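Side-chain contacts in putative preprotein translocase, SecG subunit (Thermus thermophilus, PDB 5AWW), which probably takes part in an early step of protein export as the small membrane-embedded SecG subunit of the bacterial Sec translocon: residues 3-6 with 7-11; 51-54 with 55-59. One frame throughout, in Å; residues are numbered along the deposited sequence.

Contact 1 of 2, residues 3-6 with 7-11; sequences LLYT and LVILF. With OLC ((2R)-2,3-dihydroxypropyl (9Z)-octadec-9-enoate), chain K.
Tyr5 and Ile9 are brought together by unlike first torsions: Tyr5 chi1 (-169°) sets CG opposite the backbone N and beside the carbonyl carbon, whereas CG1 of Ile9 sits beside its own N (chi1 -67°) and leads CD1 back toward the preceding turn. The pair is an i to i+4 contact at the start of helix 3-25, predicted to span the membrane, the first of the two SecG helices. Ile9 CD1 lies over one face of the tyrosine ring, 3.7 Å from the centroid, a CH-pi contact displaced toward the rim, with CE2 the nearest ring atom. An oleoyl chain of monoolein comes in at the ring edge, in plane, with its C17 3.6 Å from Tyr5 CD2, and continues past Ile9. Tyr5 also meets the ring of Trp73 and packs on Ile70 of helix 50-72, and Tyr5 and Ile9 each pack on an aromatic side chain of another protein chain. Around the helix, Leu3 and Leu7 run side by side on the surface, Leu3 CG 4.1 Å from Leu7 CD1. The backbone is held by i to i+4 bonds from Leu7 N to Leu3 O through Leu10 N to Thr6 O. Thr6 OG1 hydrogen-bonds to Asp2 O, just before the first turn. Further along the same lipid, Leu10 CD2 reaches C9, at the double bond of the chain, at 3.6 Å.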
loop_
_atom_site.group_PDB
_atom_site.type_symbol
_atom_site.label_atom_id
_atom_site.label_comp_id
_atom_site.label_asym_id
_atom_site.label_seq_id
_atom_site.Cartn_x
_atom_site.Cartn_y
_atom_site.Cartn_z
ATOM N N LEU C 3 -39.707 -11.155 14.523
ATOM C CA LEU C 3 -39.911 -11.276 13.086
ATOM C C LEU C 3 -39.367 -10.069 12.338
ATOM O O LEU C 3 -38.677 -10.215 11.333
ATOM C CB LEU C 3 -41.400 -11.455 12.775
ATOM C CG LEU C 3 -41.813 -11.436 11.301
ATOM C CD1 LEU C 3 -41.217 -12.615 10.544
ATOM C CD2 LEU C 3 -43.326 -11.427 11.182
ATOM N N LEU C 4 -39.678 -8.878 12.839
ATOM C CA LEU C 4 -39.253 -7.640 12.197
ATOM C C LEU C 4 -37.732 -7.548 12.138
ATOM O O LEU C 4 -37.148 -7.343 11.069
ATOM C CB LEU C 4 -39.830 -6.433 12.937
ATOM C CG LEU C 4 -39.546 -5.069 12.312
ATOM C CD1 LEU C 4 -40.052 -5.034 10.882
ATOM C CD2 LEU C 4 -40.179 -3.961 13.134
ATOM N N TYR C 5 -37.103 -7.711 13.297
ATOM C CA TYR C 5 -35.651 -7.667 13.412
ATOM C C TYR C 5 -35.000 -8.744 12.551
ATOM O O TYR C 5 -33.976 -8.503 11.914
ATOM C CB TYR C 5 -35.232 -7.831 14.874
ATOM C CG TYR C 5 -33.777 -7.530 15.141
ATOM C CD1 TYR C 5 -33.195 -6.358 14.679
ATOM C CD2 TYR C 5 -32.990 -8.407 15.877
ATOM C CE1 TYR C 5 -31.866 -6.073 14.929
ATOM C CE2 TYR C 5 -31.659 -8.129 16.135
ATOM C CZ TYR C 5 -31.103 -6.962 15.656
ATOM O OH TYR C 5 -29.780 -6.678 15.908
ATOM N N THR C 6 -35.605 -9.928 12.535
ATOM C CA THR C 6 -35.110 -11.026 11.717
ATOM C C THR C 6 -35.163 -10.663 10.239
ATOM O O THR C 6 -34.265 -11.009 9.480
ATOM C CB THR C 6 -35.913 -12.317 11.949
ATOM O OG1 THR C 6 -35.848 -12.681 13.333
ATOM C CG2 THR C 6 -35.356 -13.455 11.105
ATOM N N LEU C 7 -36.217 -9.955 9.840
ATOM C CA LEU C 7 -36.381 -9.531 8.452
ATOM C C LEU C 7 -35.352 -8.472 8.073
ATOM O O LEU C 7 -34.824 -8.472 6.957
ATOM C CB LEU C 7 -37.796 -8.999 8.215
ATOM C CG LEU C 7 -38.927 -10.028 8.188
ATOM C CD1 LEU C 7 -40.272 -9.333 8.081
ATOM C CD2 LEU C 7 -38.733 -11.009 7.043
ATOM N N VAL C 8 -35.077 -7.566 9.008
ATOM C CA VAL C 8 -34.042 -6.558 8.810
ATOM C C VAL C 8 -32.678 -7.225 8.642
ATOM O O VAL C 8 -31.899 -6.863 7.755
ATOM C CB VAL C 8 -33.988 -5.566 9.987
ATOM C CG1 VAL C 8 -32.798 -4.626 9.843
ATOM C CG2 VAL C 8 -35.286 -4.780 10.074
ATOM N N ILE C 9 -32.400 -8.207 9.492
ATOM C CA ILE C 9 -31.137 -8.931 9.434
ATOM C C ILE C 9 -31.021 -9.710 8.131
ATOM O O ILE C 9 -29.956 -9.739 7.514
ATOM C CB ILE C 9 -30.985 -9.884 10.632
ATOM C CG1 ILE C 9 -30.860 -9.079 11.925
ATOM C CG2 ILE C 9 -29.764 -10.775 10.461
ATOM C CD1 ILE C 9 -31.212 -9.867 13.156
ATOM N N LEU C 10 -32.118 -10.332 7.711
ATOM C CA LEU C 10 -32.147 -11.057 6.447
ATOM C C LEU C 10 -31.883 -10.114 5.282
ATOM O O LEU C 10 -31.203 -10.479 4.324
ATOM C CB LEU C 10 -33.486 -11.772 6.257
ATOM C CG LEU C 10 -33.679 -13.074 7.037
ATOM C CD1 LEU C 10 -35.087 -13.614 6.845
ATOM C CD2 LEU C 10 -32.643 -14.108 6.621
ATOM N N PHE C 11 -32.416 -8.898 5.365
ATOM C CA PHE C 11 -32.152 -7.903 4.334
ATOM C C PHE C 11 -30.681 -7.512 4.323
ATOM O O PHE C 11 -30.081 -7.370 3.261
ATOM C CB PHE C 11 -33.030 -6.670 4.532
ATOM C CG PHE C 11 -34.198 -6.610 3.593
ATOM C CD1 PHE C 11 -35.415 -7.172 3.941
ATOM C CD2 PHE C 11 -34.075 -6.004 2.354
ATOM C CE1 PHE C 11 -36.488 -7.123 3.074
ATOM C CE2 PHE C 11 -35.144 -5.952 1.483
ATOM C CZ PHE C 11 -36.350 -6.512 1.843
HETATM C C18 OLC K . -32.028 -11.386 18.608
HETATM C C10 OLC K . -30.163 -15.566 9.816
HETATM C C9 OLC K . -30.473 -16.115 8.644
HETATM C C17 OLC K . -32.640 -11.697 17.258
HETATM C C11 OLC K . -31.228 -14.827 10.589
HETATM C C8 OLC K . -29.424 -16.854 7.849
HETATM C C16 OLC K . -31.821 -12.746 16.514
HETATM C C12 OLC K . -30.955 -14.916 12.084
HETATM C C7 OLC K . -30.049 -18.060 7.163
HETATM C C15 OLC K . -32.325 -12.907 15.086
HETATM C C13 OLC K . -31.782 -13.880 12.835
HETATM C C6 OLC K . -29.056 -18.700 6.202
HETATM C C14 OLC K . -31.483 -13.922 14.326
#

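Contact 2 of 2, residues 51-54 with 55-59. With OLC ((2R)-2,3-dihydroxypropyl (9Z)-octadec-9-enoate), chain M; OLC ((2R)-2,3-dihydroxypropyl (9Z)-octadec-9-enoate), chain L.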
loop_
_atom_site.group_PDB
_atom_site.type_symbol
_atom_site.label_atom_id
_atom_site.label_comp_id
_atom_site.label_asym_id
_atom_site.label_seq_id
_atom_site.Cartn_x
_atom_site.Cartn_y
_atom_site.Cartn_z
ATOM N N GLY C 51 -24.572 -0.441 -15.240
ATOM C CA GLY C 51 -25.742 -0.799 -14.460
ATOM C C GLY C 51 -25.347 -1.396 -13.125
ATOM O O GLY C 51 -25.919 -1.063 -12.084
ATOM N N LEU C 52 -24.347 -2.271 -13.158
ATOM C CA LEU C 52 -23.836 -2.896 -11.946
ATOM C C LEU C 52 -22.976 -1.926 -11.141
ATOM O O LEU C 52 -22.833 -2.081 -9.934
ATOM C CB LEU C 52 -23.032 -4.155 -12.278
ATOM C CG LEU C 52 -23.776 -5.400 -12.771
ATOM C CD1 LEU C 52 -24.227 -5.262 -14.221
ATOM C CD2 LEU C 52 -22.910 -6.640 -12.595
ATOM N N TYR C 53 -22.396 -0.934 -11.812
ATOM C CA TYR C 53 -21.663 0.129 -11.128
ATOM C C TYR C 53 -22.617 0.908 -10.226
ATOM O O TYR C 53 -22.420 1.007 -9.005
ATOM C CB TYR C 53 -20.996 1.070 -12.140
ATOM C CG TYR C 53 -20.349 2.300 -11.536
ATOM C CD1 TYR C 53 -21.074 3.472 -11.345
ATOM C CD2 TYR C 53 -19.008 2.296 -11.173
ATOM C CE1 TYR C 53 -20.486 4.598 -10.797
ATOM C CE2 TYR C 53 -18.411 3.419 -10.624
ATOM C CZ TYR C 53 -19.154 4.566 -10.438
ATOM O OH TYR C 53 -18.563 5.684 -9.894
ATOM N N ARG C 54 -23.657 1.454 -10.845
ATOM C CA ARG C 54 -24.663 2.235 -10.140
ATOM C C ARG C 54 -25.363 1.373 -9.089
ATOM O O ARG C 54 -25.681 1.845 -7.990
ATOM C CB ARG C 54 -25.675 2.812 -11.136
ATOM C CG ARG C 54 -26.341 4.104 -10.684
ATOM C CD ARG C 54 -27.430 4.522 -11.662
ATOM N NE ARG C 54 -28.273 3.389 -12.037
ATOM C CZ ARG C 54 -29.375 3.027 -11.388
ATOM N NH1 ARG C 54 -29.782 3.713 -10.329
ATOM N NH2 ARG C 54 -30.074 1.978 -11.804
ATOM N N LEU C 55 -25.583 0.103 -9.426
ATOM C CA LEU C 55 -26.220 -0.826 -8.500
ATOM C C LEU C 55 -25.347 -1.084 -7.277
ATOM O O LEU C 55 -25.851 -1.194 -6.159
ATOM C CB LEU C 55 -26.542 -2.149 -9.195
ATOM C CG LEU C 55 -27.250 -3.194 -8.333
ATOM C CD1 LEU C 55 -28.525 -2.623 -7.732
ATOM C CD2 LEU C 55 -27.552 -4.440 -9.146
ATOM N N THR C 56 -24.039 -1.181 -7.489
ATOM C CA THR C 56 -23.120 -1.407 -6.386
ATOM C C THR C 56 -23.037 -0.176 -5.504
ATOM O O THR C 56 -22.951 -0.298 -4.287
ATOM C CB THR C 56 -21.704 -1.780 -6.865
ATOM O OG1 THR C 56 -21.366 -1.005 -8.019
ATOM C CG2 THR C 56 -21.630 -3.255 -7.212
ATOM N N VAL C 57 -23.060 1.010 -6.108
ATOM C CA VAL C 57 -23.054 2.228 -5.301
ATOM C C VAL C 57 -24.303 2.289 -4.423
ATOM O O VAL C 57 -24.219 2.499 -3.201
ATOM C CB VAL C 57 -22.979 3.494 -6.168
ATOM C CG1 VAL C 57 -23.127 4.732 -5.301
ATOM C CG2 VAL C 57 -21.668 3.531 -6.937
ATOM N N ILE C 58 -25.456 2.084 -5.052
ATOM C CA ILE C 58 -26.730 2.075 -4.341
ATOM C C ILE C 58 -26.752 1.049 -3.210
ATOM O O ILE C 58 -27.175 1.354 -2.095
ATOM C CB ILE C 58 -27.898 1.792 -5.303
ATOM C CG1 ILE C 58 -28.077 2.970 -6.261
ATOM C CG2 ILE C 58 -29.183 1.534 -4.531
ATOM C CD1 ILE C 58 -29.218 2.804 -7.221
ATOM N N LEU C 59 -26.280 -0.159 -3.498
ATOM C CA LEU C 59 -26.286 -1.232 -2.512
ATOM C C LEU C 59 -25.252 -0.996 -1.420
ATOM O O LEU C 59 -25.364 -1.536 -0.320
ATOM C CB LEU C 59 -26.040 -2.580 -3.186
ATOM C CG LEU C 59 -27.221 -3.133 -3.982
ATOM C CD1 LEU C 59 -26.866 -4.474 -4.593
ATOM C CD2 LEU C 59 -28.449 -3.252 -3.093
HETATM C C10 OLC M . -31.208 5.191 -4.087
HETATM C C9 OLC M . -31.917 5.935 -4.941
HETATM C C17 OLC M . -32.666 2.835 4.027
HETATM C C11 OLC M . -30.885 5.649 -2.678
HETATM C C8 OLC M . -32.171 5.370 -6.319
HETATM C C16 OLC M . -31.639 2.809 2.904
HETATM C C12 OLC M . -30.999 4.470 -1.713
HETATM C C7 OLC M . -33.610 5.614 -6.756
HETATM C C15 OLC M . -31.763 4.049 2.027
HETATM C C13 OLC M . -31.213 4.945 -0.278
HETATM C C6 OLC M . -34.007 4.583 -7.811
HETATM C C14 OLC M . -31.027 3.805 0.716
HETATM C C5 OLC M . -33.137 4.688 -9.065
HETATM C C4 OLC M . -33.354 3.490 -9.993
HETATM C C3 OLC M . -32.813 3.686 -11.416
HETATM C C18 OLC L . -21.956 5.428 2.842
HETATM C C10 OLC L . -17.770 5.053 -4.134
HETATM C C9 OLC L . -17.630 5.545 -5.365
HETATM C C17 OLC L . -20.631 4.721 3.034
HETATM C C11 OLC L . -19.135 4.938 -3.492
HETATM C C8 OLC L . -18.836 5.992 -6.156
HETATM C C16 OLC L . -19.801 4.741 1.755
HETATM C C12 OLC L . -19.406 3.496 -3.067
HETATM C C7 OLC L . -18.562 7.334 -6.827
HETATM C C15 OLC L . -20.544 4.091 0.591
HETATM C C13 OLC L . -20.334 3.446 -1.856
HETATM C C6 OLC L . -19.766 7.794 -7.644
HETATM C C14 OLC L . -19.689 4.153 -0.670
#
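The Tyr53 ring carries Val57 CG2 over one face, offset toward the rim and 4.2 Å from CE1, and meets an aromatic ring of another protein chain; its hydroxyl O lies 3.3 Å from C6 of a monoolein chain, which also passes Val57 CG2. The guanidinium of Arg54 is approached obliquely by Ile58 CD1, 3.3 Å from NH1, and by C3 of a second monoolein. Extended through chi2, the arginine bends at chi3 (45°), and its end lies alongside Ile58, both side chains pointing the same way. These i to i+4 pairs lie in the first turns of helix 50-72, the second SecG helix, predicted to span the membrane, on a surface lined by lipid acyl chains; aromatic side chains of another protein chain pack on Thr56 and Val57. On the side toward helix 3-25, Leu55 and Thr56 touch Leu22. Thr56 turns its hydroxyl back to the preceding turn (chi1 39°), where OG1 lies 2.6 Å from Leu52 O and also close to Tyr53 O. Leu52 O accepts the Thr56 backbone N as well, from 41° out of the carbonyl plane, and Gln26 NE2 adds a weak hydrogen bond to it.

Overall arrangement
Contact 1 lies at the beginning of helix 3-25 and contact 2 at the beginning of helix 50-72, so they come in series along the chain, on the two predicted transmembrane helices of SecG. Their centres are 23 Å apart and their nearest atoms about 8 Å, without touching. Each nonetheless meets the other helix: residues 3-11 pack near the end of helix 50-72, at Ile70, and residues 51-59 near the end of helix 3-25, at Leu19 and Leu22. The two contacts thus mark opposite ends of a helical hairpin. Both also face monoolein and touch another protein chain, consistent with a small subunit at the periphery of the translocon, between its partner chains and the lipid.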